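Histidine acid phosphatase (Bifidobacterium longum subsp. infantis, PDB 6RXD) probably removes phosphate groups from inositol polyphosphates, phytate included, and from 2,3-bisphosphoglycerate, as a histidine acid phosphatase of the MINPP1 subfamily. Local coordinates at residues K229-N234 / F345-D350; E352-K357 / G430-R435; G358-Y361 / E366-S369; P405-A408 / G414-Q417. All coordinates share one frame; numbering follows the deposited sequence. Where two conformers were deposited one is given.

All four contacts are mainly buried and lie in one region of the chain, contacts 3 and 4 being closest, with centres about 8 Å apart. Contacts 1 and 2 share helix 339-357: the first sets it against helix 222-232, the second against the loop 430-435. Both rest on a tryptophan, touched by aliphatic and amide groups in contact 1 and by the edge of a phenylalanine in contact 2. Contacts 3 and 4 are short chain reversals nested inside the long loop that contact 2 closes. There backbone carbonyls take part in the link between the segments: a threonine hydroxyl holds one in contact 3, and a water molecule joins two in contact 4.

Contact 1. Residues K229-N234 / F345-D350; sequences KTIGDN and FAWALD
Ile231, in the last turn of helix 222-232, lies over the indole of Trp347 from helix 339-357. Its CB is already 4.1 Å from Trp347 CH2, and from there both branches come down on the same CZ2-CH2 side of the six-membered ring. The CG2 methyl sits over one face, 4.1 Å from the centroid of the Trp347 six-membered ring and 27° off the ring normal, a CH-pi contact. CG1 comes closer, 3.5 Å from Trp347 CZ2, and CD1 at the tip ends 3.8 Å from the same carbon. The first torsion (chi1 -74°) sets this up by placing CG2 anti to the backbone N and CG1 beside it, so that both branches reach the ring.

Asn234 adds a second, oblique approach. Its CG lies 3.8 Å from Trp347 CZ3, with the amide plane steeply inclined to the indole at 70°, while its CB meets the ring edge in plane. No hydrogen bond links the two segments; Asn234 OD1 instead accepts from Val237 N, capping helix 235-245, and Trp347 NE1 donates to Tyr427 O. With an alanine here in place of Trp347, Ile231 would probably lose the face it packs on, leaving a gap between the helices, and Tyr427 O would lose its indole donor.

This is mainly apolar packing of one helix, and the N-cap residue that follows it, on another in the histidine phosphatase fold; the same two helices carry Glu228, Glu352 and Glu356, which form a zinc site seen in a crystal structure of this protein, though no zinc is bound there in this chain.

Contact 2. Residues E352-K357 / G430-R435; sequences EDFYEK and GNNEWR
Phe354 and Trp434 make the aromatic part of the contact, a T-shaped pair in which the edge of the phenylalanine points at the face of the indole. The centroids of the Phe354 ring and the Trp434 five-membered ring are 5.2 Å apart, with the planes at 75°. Phe354 CD1 does the touching, 3.6 Å from Trp434 CG and offset toward the rim of the indole. It is brought there with CG anti to the backbone N (chi1 174°), which swings the ring off helix 339-357 toward the loop. Tyr427 stacks on the same phenylalanine.

Further van der Waals contacts flank the pair. Asp353 uses its CB, not its carboxylate, to reach Trp434 CH2 at 3.8 Å. The amide of Asn432 approaches Phe354 obliquely, ND2 lying 3.4 Å from CZ, but this nitrogen donates to Gln417 O.

The side-chain hydrogen bonds within the two segments all lie in 430-435. Asn432 OD1 accepts from Trp434 N at 2.9 Å, on a lone pair in the carbonyl plane, closing an Asx turn. Arg435 NH2 then holds two carbonyls, Asn432 O at 2.8 Å and Trp434 O at 2.9 Å, while its NH1 bonds to Tyr429 O.

The division of labour implies that the loop is probably shaped largely by polar bonds within it and to neighbouring loop residues, which would help to place Trp434 and Asn432, whereas the junction with the helix depends on aromatic geometry and close packing, without a hydrogen bond or salt bridge between the segments.

Contact 3. Residues G358-Y361 / E366-S369; sequences GPSY and ETYS
Thr367 leans its side chain against Gly358 and Ser360, the hydroxyl bonded to Gly358 and both branches against Ser360 CB. OG1 donates to Gly358 O at 2.7 Å, arriving almost straight on, with a C=O...OG1 angle of 172°. A first torsion of 57° puts this oxygen between the backbone N and the carbonyl carbon, and directs CG2 to Ser360 CB, 3.7 Å away. Ser360 OG turns elsewhere and bonds to Tyr355 O, tying the turn back to the preceding helix. Tyr368 brings the edge of its ring to two successive carbonyls: CD2 is 3.8 Å from Gly358 O, and CE2 is 3.8 Å from Pro359 O, which also accepts from Gln418 NE2. A valine in place of Thr367 would probably leave Gly358 O without its hydroxyl donor, the two arms of the loop then being joined here by packing without that bond.

The contact thus closes a short loop between helix 339-357 and helix 372-386. Tyr368 and Pro359 pack on helix 400-410, Thr367 rests on Phe217 of helix 206-220, and Ser360 touches Ile224 of helix 222-232.

Contact 4. Residues P405-A408 / G414-Q417; sequences PFAA and GSTQ
Ser415 packs against Ala407 and Ala408 of helix 400-410 through van der Waals contacts. Its OG lies 3.6 Å from Ala407 CB, a contact with carbon and not a polar bond, and its CB is 3.8 Å from Ala408 CA and 3.7 Å from Ala407 O. The first torsion (chi1 -64°) sets OG beside the backbone N and anti to the carbonyl carbon, which leads it along the helix to the Ala407 methyl. Small side chains on both sides allow this closeness: the CA atoms of Ala408 and Ser415 are 5.0 Å apart.

The polar link runs through the backbone and a water molecule. That water donates to Ala408 O at 2.7 Å and to Ser415 O at 2.7 Å, so both of its hydrogens are spent in joining helix and loop.

The return of the chain also has a backbone requirement. Gly414 has a positive phi (96°), and at its backbone angles a CB would be jammed against the carbonyl of the preceding residue. Beyond the turn, Thr416 OG1 bonds to Glu433 OE2, and Ser415 touches Trp434, so the loop is backed by the segment 430-435.

No direct hydrogen bond joins the two segments; the chemistry implies a reversal, backed from outside by 430-435, that is joined to the helix by close packing of small residues and a water bridging two carbonyls that could not bond to each other.

Contact 1. Residues K229-N234 / F345-D350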
loop_
_atom_site.group_PDB
_atom_site.type_symbol
_atom_site.label_atom_id
_atom_site.label_comp_id
_atom_site.label_asym_id
_atom_site.label_seq_id
_atom_site.Cartn_x
_atom_site.Cartn_y
_atom_site.Cartn_z
ATOM N N LYS A 229 -20.754 -0.222 -11.098
ATOM C CA LYS A 229 -21.366 -0.669 -12.350
ATOM C C LYS A 229 -21.151 0.355 -13.461
ATOM O O LYS A 229 -20.766 0.004 -14.579
ATOM C CB LYS A 229 -22.863 -0.952 -12.177
ATOM C CG LYS A 229 -23.563 -1.206 -13.518
ATOM C CD LYS A 229 -25.036 -1.534 -13.376
ATOM C CE LYS A 229 -25.635 -1.855 -14.745
ATOM N NZ LYS A 229 -24.788 -2.826 -15.505
ATOM N N THR A 230 -21.390 1.626 -13.145
ATOM C CA THR A 230 -21.185 2.701 -14.109
ATOM C C THR A 230 -19.745 2.676 -14.625
ATOM O O THR A 230 -19.492 2.786 -15.827
ATOM C CB THR A 230 -21.501 4.071 -13.478
ATOM O OG1 THR A 230 -22.910 4.149 -13.212
ATOM C CG2 THR A 230 -21.102 5.206 -14.416
ATOM N N ILE A 231 -18.803 2.509 -13.708
ATOM C CA ILE A 231 -17.398 2.503 -14.086
ATOM C C ILE A 231 -17.055 1.240 -14.870
ATOM O O ILE A 231 -16.322 1.293 -15.861
ATOM C CB ILE A 231 -16.513 2.716 -12.842
ATOM C CG1 ILE A 231 -16.621 4.192 -12.431
ATOM C CG2 ILE A 231 -15.060 2.333 -13.116
ATOM C CD1 ILE A 231 -15.944 4.552 -11.144
ATOM N N GLY A 232 -17.613 0.109 -14.450
ATOM C CA GLY A 232 -17.370 -1.150 -15.136
ATOM C C GLY A 232 -17.901 -1.168 -16.556
ATOM O O GLY A 232 -17.399 -1.903 -17.410
ATOM N N ASP A 233 -18.928 -0.366 -16.817
ATOM C CA ASP A 233 -19.521 -0.320 -18.146
ATOM C C ASP A 233 -18.922 0.782 -19.014
ATOM O O ASP A 233 -19.382 1.014 -20.132
ATOM C CB ASP A 233 -21.036 -0.126 -18.046
ATOM C CG ASP A 233 -21.742 -1.333 -17.456
ATOM O OD1 ASP A 233 -21.175 -2.443 -17.502
ATOM O OD2 ASP A 233 -22.872 -1.170 -16.954
ATOM N N ASN A 234 -17.897 1.458 -18.505
ATOM C CA ASN A 234 -17.311 2.587 -19.226
ATOM C C ASN A 234 -16.865 2.214 -20.636
ATOM O O ASN A 234 -16.034 1.321 -20.815
ATOM C CB ASN A 234 -16.129 3.163 -18.446
ATOM C CG ASN A 234 -15.583 4.410 -19.085
ATOM O OD1 ASN A 234 -14.730 4.336 -19.963
ATOM N ND2 ASN A 234 -16.099 5.569 -18.678
ATOM N N PHE A 345 -6.818 2.248 -17.522
ATOM C CA PHE A 345 -6.823 1.047 -16.684
ATOM C C PHE A 345 -6.502 1.385 -15.234
ATOM O O PHE A 345 -7.076 0.806 -14.307
ATOM C CB PHE A 345 -5.822 0.019 -17.224
ATOM C CG PHE A 345 -6.045 -0.333 -18.671
ATOM C CD1 PHE A 345 -7.330 -0.446 -19.174
ATOM C CD2 PHE A 345 -4.971 -0.508 -19.535
ATOM C CE1 PHE A 345 -7.546 -0.759 -20.512
ATOM C CE2 PHE A 345 -5.180 -0.811 -20.882
ATOM C CZ PHE A 345 -6.476 -0.938 -21.365
ATOM N N ALA A 346 -5.582 2.328 -15.044
ATOM C CA ALA A 346 -5.273 2.825 -13.708
ATOM C C ALA A 346 -6.496 3.445 -13.057
ATOM O O ALA A 346 -6.712 3.280 -11.861
ATOM C CB ALA A 346 -4.130 3.844 -13.759
ATOM N N TRP A 347 -7.285 4.182 -13.830
ATOM C CA TRP A 347 -8.500 4.760 -13.261
ATOM C C TRP A 347 -9.461 3.666 -12.852
ATOM O O TRP A 347 -10.051 3.733 -11.782
ATOM C CB TRP A 347 -9.180 5.699 -14.250
ATOM C CG TRP A 347 -10.571 6.050 -13.848
ATOM C CD1 TRP A 347 -10.956 6.847 -12.795
ATOM C CD2 TRP A 347 -11.777 5.646 -14.505
ATOM N NE1 TRP A 347 -12.332 6.939 -12.756
ATOM C CE2 TRP A 347 -12.856 6.213 -13.795
ATOM C CE3 TRP A 347 -12.050 4.839 -15.612
ATOM C CZ2 TRP A 347 -14.189 6.015 -14.172
ATOM C CZ3 TRP A 347 -13.379 4.636 -15.982
ATOM C CH2 TRP A 347 -14.428 5.223 -15.265
ATOM N N ALA A 348 -9.629 2.663 -13.710
ATOM C CA ALA A 348 -10.515 1.549 -13.385
ATOM C C ALA A 348 -10.096 0.882 -12.061
ATOM O O ALA A 348 -10.948 0.579 -11.221
ATOM C CB ALA A 348 -10.535 0.536 -14.527
ATOM N N LEU A 349 -8.799 0.666 -11.861
ATOM C CA LEU A 349 -8.336 0.067 -10.603
ATOM C C LEU A 349 -8.480 1.025 -9.418
ATOM O O LEU A 349 -8.934 0.630 -8.328
ATOM C CB LEU A 349 -6.889 -0.407 -10.706
ATOM C CG LEU A 349 -6.657 -1.600 -11.634
ATOM C CD1 LEU A 349 -5.247 -2.161 -11.428
ATOM C CD2 LEU A 349 -7.705 -2.666 -11.375
ATOM N N ASP A 350 -8.085 2.277 -9.626
ATOM C CA ASP A 350 -8.133 3.260 -8.556
ATOM C C ASP A 350 -9.565 3.466 -8.104
ATOM O O ASP A 350 -9.813 3.645 -6.927
ATOM C CB ASP A 350 -7.572 4.603 -9.018
ATOM C CG ASP A 350 -6.057 4.684 -8.928
ATOM O OD1 ASP A 350 -5.423 3.769 -8.353
ATOM O OD2 ASP A 350 -5.500 5.694 -9.418
#

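Contact 2. Residues E352-K357 / G430-R435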
loop_
_atom_site.group_PDB
_atom_site.type_symbol
_atom_site.label_atom_id
_atom_site.label_comp_id
_atom_site.label_asym_id
_atom_site.label_seq_id
_atom_site.Cartn_x
_atom_site.Cartn_y
_atom_site.Cartn_z
ATOM N N GLU A 352 -12.065 1.410 -7.846
ATOM C CA GLU A 352 -12.527 0.370 -6.936
ATOM C C GLU A 352 -11.969 0.600 -5.538
ATOM O O GLU A 352 -12.688 0.491 -4.545
ATOM C CB GLU A 352 -12.098 -1.008 -7.440
ATOM C CG GLU A 352 -12.856 -2.148 -6.812
ATOM C CD GLU A 352 -13.509 -3.033 -7.851
ATOM O OE1 GLU A 352 -14.708 -2.829 -8.145
ATOM O OE2 GLU A 352 -12.819 -3.928 -8.379
ATOM N N ASP A 353 -10.684 0.919 -5.465
ATOM C CA ASP A 353 -10.063 1.187 -4.165
ATOM C C ASP A 353 -10.651 2.445 -3.535
ATOM O O ASP A 353 -10.937 2.479 -2.340
ATOM C CB ASP A 353 -8.552 1.343 -4.313
ATOM C CG ASP A 353 -7.849 0.028 -4.583
ATOM O OD1 ASP A 353 -8.358 -1.038 -4.169
ATOM O OD2 ASP A 353 -6.773 0.074 -5.211
ATOM N N PHE A 354 -10.818 3.484 -4.350
ATOM C CA PHE A 354 -11.356 4.746 -3.871
ATOM C C PHE A 354 -12.719 4.562 -3.211
ATOM O O PHE A 354 -12.961 5.086 -2.120
ATOM C CB PHE A 354 -11.463 5.764 -5.024
ATOM C CG PHE A 354 -12.138 7.037 -4.630
ATOM C CD1 PHE A 354 -11.406 8.082 -4.079
ATOM C CD2 PHE A 354 -13.516 7.177 -4.781
ATOM C CE1 PHE A 354 -12.030 9.252 -3.682
ATOM C CE2 PHE A 354 -14.155 8.353 -4.388
ATOM C CZ PHE A 354 -13.411 9.388 -3.836
ATOM N N TYR A 355 -13.609 3.836 -3.882
ATOM C CA TYR A 355 -14.973 3.660 -3.386
ATOM C C TYR A 355 -15.103 2.716 -2.197
ATOM O O TYR A 355 -15.984 2.905 -1.352
ATOM C CB TYR A 355 -15.908 3.190 -4.515
ATOM C CG TYR A 355 -16.477 4.326 -5.342
ATOM C CD1 TYR A 355 -17.351 5.248 -4.775
ATOM C CD2 TYR A 355 -16.143 4.471 -6.681
ATOM C CE1 TYR A 355 -17.874 6.288 -5.529
ATOM C CE2 TYR A 355 -16.660 5.499 -7.439
ATOM C CZ TYR A 355 -17.516 6.409 -6.856
ATOM O OH TYR A 355 -18.039 7.427 -7.608
ATOM N N GLU A 356 -14.247 1.700 -2.137
ATOM C CA GLU A 356 -14.387 0.663 -1.123
ATOM C C GLU A 356 -13.516 0.913 0.100
ATOM O O GLU A 356 -13.836 0.470 1.202
ATOM C CB GLU A 356 -14.053 -0.709 -1.724
ATOM C CG GLU A 356 -15.001 -1.148 -2.825
ATOM C CD GLU A 356 -14.541 -2.411 -3.532
ATOM O OE1 GLU A 356 -13.704 -3.154 -2.973
ATOM O OE2 GLU A 356 -15.017 -2.661 -4.656
ATOM N N LYS A 357 -12.409 1.632 -0.096
ATOM C CA LYS A 357 -11.385 1.766 0.941
ATOM C C LYS A 357 -10.915 3.196 1.214
ATOM O O LYS A 357 -10.249 3.446 2.223
ATOM C CB LYS A 357 -10.175 0.896 0.559
ATOM C CG LYS A 357 -10.557 -0.580 0.386
ATOM C CD LYS A 357 -9.481 -1.422 -0.294
ATOM C CE LYS A 357 -9.952 -2.868 -0.460
ATOM N NZ LYS A 357 -8.911 -3.742 -1.091
ATOM N N GLY A 430 -10.653 13.490 -13.677
ATOM C CA GLY A 430 -10.949 14.897 -13.889
ATOM C C GLY A 430 -11.618 15.590 -12.712
ATOM O O GLY A 430 -11.517 16.816 -12.589
ATOM N N ASN A 431 -12.297 14.832 -11.846
ATOM C CA ASN A 431 -13.023 15.455 -10.730
ATOM C C ASN A 431 -12.529 15.103 -9.325
ATOM O O ASN A 431 -13.192 15.397 -8.335
ATOM C CB ASN A 431 -14.539 15.232 -10.837
ATOM C CG ASN A 431 -14.966 13.798 -10.518
ATOM O OD1 ASN A 431 -14.202 13.020 -9.950
ATOM N ND2 ASN A 431 -16.198 13.456 -10.877
ATOM N N ASN A 432 -11.367 14.471 -9.235
ATOM C CA ASN A 432 -10.877 14.032 -7.938
ATOM C C ASN A 432 -9.360 13.895 -7.932
ATOM O O ASN A 432 -8.766 13.386 -8.880
ATOM C CB ASN A 432 -11.529 12.696 -7.566
ATOM C CG ASN A 432 -11.525 12.437 -6.073
ATOM O OD1 ASN A 432 -10.473 12.314 -5.462
ATOM N ND2 ASN A 432 -12.719 12.331 -5.478
ATOM N N GLU A 433 -8.745 14.326 -6.840
ATOM C CA GLU A 433 -7.294 14.299 -6.717
ATOM C C GLU A 433 -6.739 12.928 -6.307
ATOM O O GLU A 433 -5.523 12.717 -6.368
ATOM C CB GLU A 433 -6.852 15.324 -5.669
ATOM C CG GLU A 433 -7.435 14.995 -4.297
ATOM C CD GLU A 433 -6.972 15.917 -3.201
ATOM O OE1 GLU A 433 -6.446 17.017 -3.508
ATOM O OE2 GLU A 433 -7.152 15.545 -2.021
ATOM N N TRP A 434 -7.603 12.002 -5.889
ATOM C CA TRP A 434 -7.133 10.702 -5.391
ATOM C C TRP A 434 -6.461 9.864 -6.476
ATOM O O TRP A 434 -7.025 9.638 -7.553
ATOM C CB TRP A 434 -8.300 9.906 -4.818
ATOM C CG TRP A 434 -7.927 8.792 -3.852
ATOM C CD1 TRP A 434 -7.917 8.871 -2.488
ATOM C CD2 TRP A 434 -7.578 7.428 -4.176
ATOM N NE1 TRP A 434 -7.574 7.653 -1.943
ATOM C CE2 TRP A 434 -7.358 6.752 -2.955
ATOM C CE3 TRP A 434 -7.418 6.721 -5.374
ATOM C CZ2 TRP A 434 -6.989 5.402 -2.895
ATOM C CZ3 TRP A 434 -7.053 5.372 -5.315
ATOM C CH2 TRP A 434 -6.835 4.730 -4.082
ATOM N N ARG A 435 -5.254 9.395 -6.185
ATOM C CA ARG A 435 -4.557 8.458 -7.075
ATOM C C ARG A 435 -3.872 7.410 -6.229
ATOM O O ARG A 435 -3.227 7.742 -5.228
ATOM C CB ARG A 435 -3.465 9.166 -7.900
ATOM C CG ARG A 435 -3.939 10.273 -8.821
ATOM C CD ARG A 435 -4.686 9.731 -10.021
ATOM N NE ARG A 435 -4.981 10.843 -10.912
ATOM C CZ ARG A 435 -5.995 11.688 -10.739
ATOM N NH1 ARG A 435 -6.167 12.696 -11.580
ATOM N NH2 ARG A 435 -6.823 11.528 -9.721
#

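Contact 3. Residues G358-Y361 / E366-S369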
loop_
_atom_site.group_PDB
_atom_site.type_symbol
_atom_site.label_atom_id
_atom_site.label_comp_id
_atom_site.label_asym_id
_atom_site.label_seq_id
_atom_site.Cartn_x
_atom_site.Cartn_y
_atom_site.Cartn_z
ATOM N N GLY A 358 -11.255 4.120 0.327
ATOM C CA GLY A 358 -10.785 5.489 0.439
ATOM C C GLY A 358 -11.899 6.427 0.865
ATOM O O GLY A 358 -12.835 6.013 1.547
ATOM N N PRO A 359 -11.812 7.700 0.455
ATOM C CA PRO A 359 -12.829 8.685 0.851
ATOM C C PRO A 359 -14.228 8.284 0.368
ATOM O O PRO A 359 -15.232 8.587 1.033
ATOM C CB PRO A 359 -12.374 9.960 0.140
ATOM C CG PRO A 359 -10.896 9.795 -0.011
ATOM C CD PRO A 359 -10.704 8.319 -0.299
ATOM N N SER A 360 -14.278 7.614 -0.785
ATOM C CA SER A 360 -15.539 7.132 -1.358
ATOM C C SER A 360 -16.531 8.283 -1.531
ATOM O O SER A 360 -16.129 9.423 -1.766
ATOM C CB SER A 360 -16.117 6.003 -0.501
ATOM O OG SER A 360 -17.129 5.282 -1.212
ATOM N N TYR A 361 -17.822 7.989 -1.424
ATOM C CA TYR A 361 -18.852 8.964 -1.790
ATOM C C TYR A 361 -19.284 9.885 -0.647
ATOM O O TYR A 361 -19.214 9.515 0.526
ATOM C CB TYR A 361 -20.068 8.254 -2.423
ATOM C CG TYR A 361 -20.924 7.436 -1.460
ATOM C CD1 TYR A 361 -21.983 8.017 -0.778
ATOM C CD2 TYR A 361 -20.680 6.085 -1.256
ATOM C CE1 TYR A 361 -22.783 7.276 0.080
ATOM C CE2 TYR A 361 -21.463 5.337 -0.389
ATOM C CZ TYR A 361 -22.514 5.938 0.274
ATOM O OH TYR A 361 -23.304 5.197 1.128
ATOM N N GLU A 366 -18.168 5.717 6.569
ATOM C CA GLU A 366 -18.022 4.310 6.928
ATOM C C GLU A 366 -16.784 3.681 6.306
ATOM O O GLU A 366 -16.178 2.777 6.879
ATOM C CB GLU A 366 -19.268 3.520 6.505
ATOM C CG GLU A 366 -20.530 3.903 7.252
ATOM C CD GLU A 366 -20.415 3.663 8.742
ATOM O OE1 GLU A 366 -20.879 4.525 9.518
ATOM O OE2 GLU A 366 -19.859 2.617 9.138
ATOM N N THR A 367 -16.413 4.148 5.121
ATOM C CA THR A 367 -15.259 3.553 4.446
ATOM C C THR A 367 -13.924 3.821 5.137
ATOM O O THR A 367 -13.005 3.019 5.022
ATOM C CB THR A 367 -15.149 3.982 2.972
ATOM O OG1 THR A 367 -15.081 5.410 2.895
ATOM C CG2 THR A 367 -16.335 3.480 2.166
ATOM N N TYR A 368 -13.800 4.945 5.843
ATOM C CA TYR A 368 -12.502 5.263 6.437
ATOM C C TYR A 368 -12.472 5.491 7.937
ATOM O O TYR A 368 -11.391 5.571 8.524
ATOM C CB TYR A 368 -11.850 6.436 5.722
ATOM C CG TYR A 368 -12.636 7.717 5.736
ATOM C CD1 TYR A 368 -12.495 8.630 6.767
ATOM C CD2 TYR A 368 -13.497 8.026 4.691
ATOM C CE1 TYR A 368 -13.208 9.808 6.762
ATOM C CE2 TYR A 368 -14.203 9.191 4.677
ATOM C CZ TYR A 368 -14.057 10.080 5.706
ATOM O OH TYR A 368 -14.767 11.253 5.668
ATOM N N SER A 369 -13.643 5.587 8.561
ATOM C CA SER A 369 -13.698 5.717 10.017
ATOM C C SER A 369 -13.049 4.509 10.682
ATOM O O SER A 369 -12.649 4.566 11.854
ATOM C CB SER A 369 -15.143 5.874 10.500
ATOM O OG SER A 369 -15.906 4.714 10.198
#

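Contact 4. Residues P405-A408 / G414-Q417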
loop_
_atom_site.group_PDB
_atom_site.type_symbol
_atom_site.label_atom_id
_atom_site.label_comp_id
_atom_site.label_asym_id
_atom_site.label_seq_id
_atom_site.Cartn_x
_atom_site.Cartn_y
_atom_site.Cartn_z
ATOM N N PRO A 405 -7.590 4.013 4.252
ATOM C CA PRO A 405 -8.514 4.720 5.151
ATOM C C PRO A 405 -7.796 5.644 6.133
ATOM O O PRO A 405 -8.352 6.676 6.507
ATOM C CB PRO A 405 -9.248 3.586 5.876
ATOM C CG PRO A 405 -8.337 2.392 5.763
ATOM C CD PRO A 405 -7.643 2.551 4.420
ATOM N N PHE A 406 -6.575 5.294 6.524
ATOM C CA PHE A 406 -5.805 6.132 7.446
ATOM C C PHE A 406 -5.565 7.502 6.814
ATOM O O PHE A 406 -5.790 8.534 7.449
ATOM C CB PHE A 406 -4.482 5.433 7.787
ATOM C CG PHE A 406 -3.689 6.091 8.896
ATOM C CD1 PHE A 406 -4.265 6.376 10.131
ATOM C CD2 PHE A 406 -2.347 6.371 8.705
ATOM C CE1 PHE A 406 -3.501 6.957 11.156
ATOM C CE2 PHE A 406 -1.581 6.937 9.712
ATOM C CZ PHE A 406 -2.165 7.230 10.944
ATOM N N ALA A 407 -5.149 7.506 5.547
ATOM C CA ALA A 407 -4.957 8.759 4.797
ATOM C C ALA A 407 -6.238 9.582 4.692
ATOM O O ALA A 407 -6.211 10.805 4.813
ATOM C CB ALA A 407 -4.407 8.461 3.395
ATOM N N ALA A 408 -7.360 8.910 4.451
ATOM C CA ALA A 408 -8.637 9.596 4.333
ATOM C C ALA A 408 -9.070 10.172 5.679
ATOM O O ALA A 408 -9.587 11.299 5.745
ATOM C CB ALA A 408 -9.708 8.653 3.765
ATOM N N GLY A 414 -4.206 14.373 -1.348
ATOM C CA GLY A 414 -4.691 13.322 -2.230
ATOM C C GLY A 414 -5.959 12.634 -1.745
ATOM O O GLY A 414 -6.679 12.048 -2.552
ATOM N N SER A 415 -6.233 12.690 -0.442
ATOM C CA SER A 415 -7.368 11.963 0.134
ATOM C C SER A 415 -8.373 12.904 0.766
ATOM O O SER A 415 -9.024 12.542 1.746
ATOM C CB SER A 415 -6.896 10.965 1.209
ATOM O OG SER A 415 -6.083 9.953 0.634
ATOM N N THR A 416 -8.505 14.102 0.202
ATOM C CA THR A 416 -9.370 15.124 0.799
ATOM C C THR A 416 -10.707 15.304 0.073
ATOM O O THR A 416 -11.534 16.113 0.491
ATOM C CB THR A 416 -8.652 16.500 0.879
ATOM O OG1 THR A 416 -8.564 17.078 -0.427
ATOM C CG2 THR A 416 -7.246 16.363 1.487
ATOM N N GLN A 417 -10.932 14.545 -0.995
ATOM C CA GLN A 417 -12.106 14.772 -1.838
ATOM C C GLN A 417 -12.980 13.527 -1.974
ATOM O O GLN A 417 -12.553 12.500 -2.516
ATOM C CB GLN A 417 -11.683 15.240 -3.233
ATOM C CG GLN A 417 -12.843 15.644 -4.129
ATOM C CD GLN A 417 -13.649 16.783 -3.547
ATOM O OE1 GLN A 417 -13.107 17.842 -3.240
ATOM N NE2 GLN A 417 -14.956 16.575 -3.388
HETATM O O HOH W 1 -10.692 12.869 3.837
#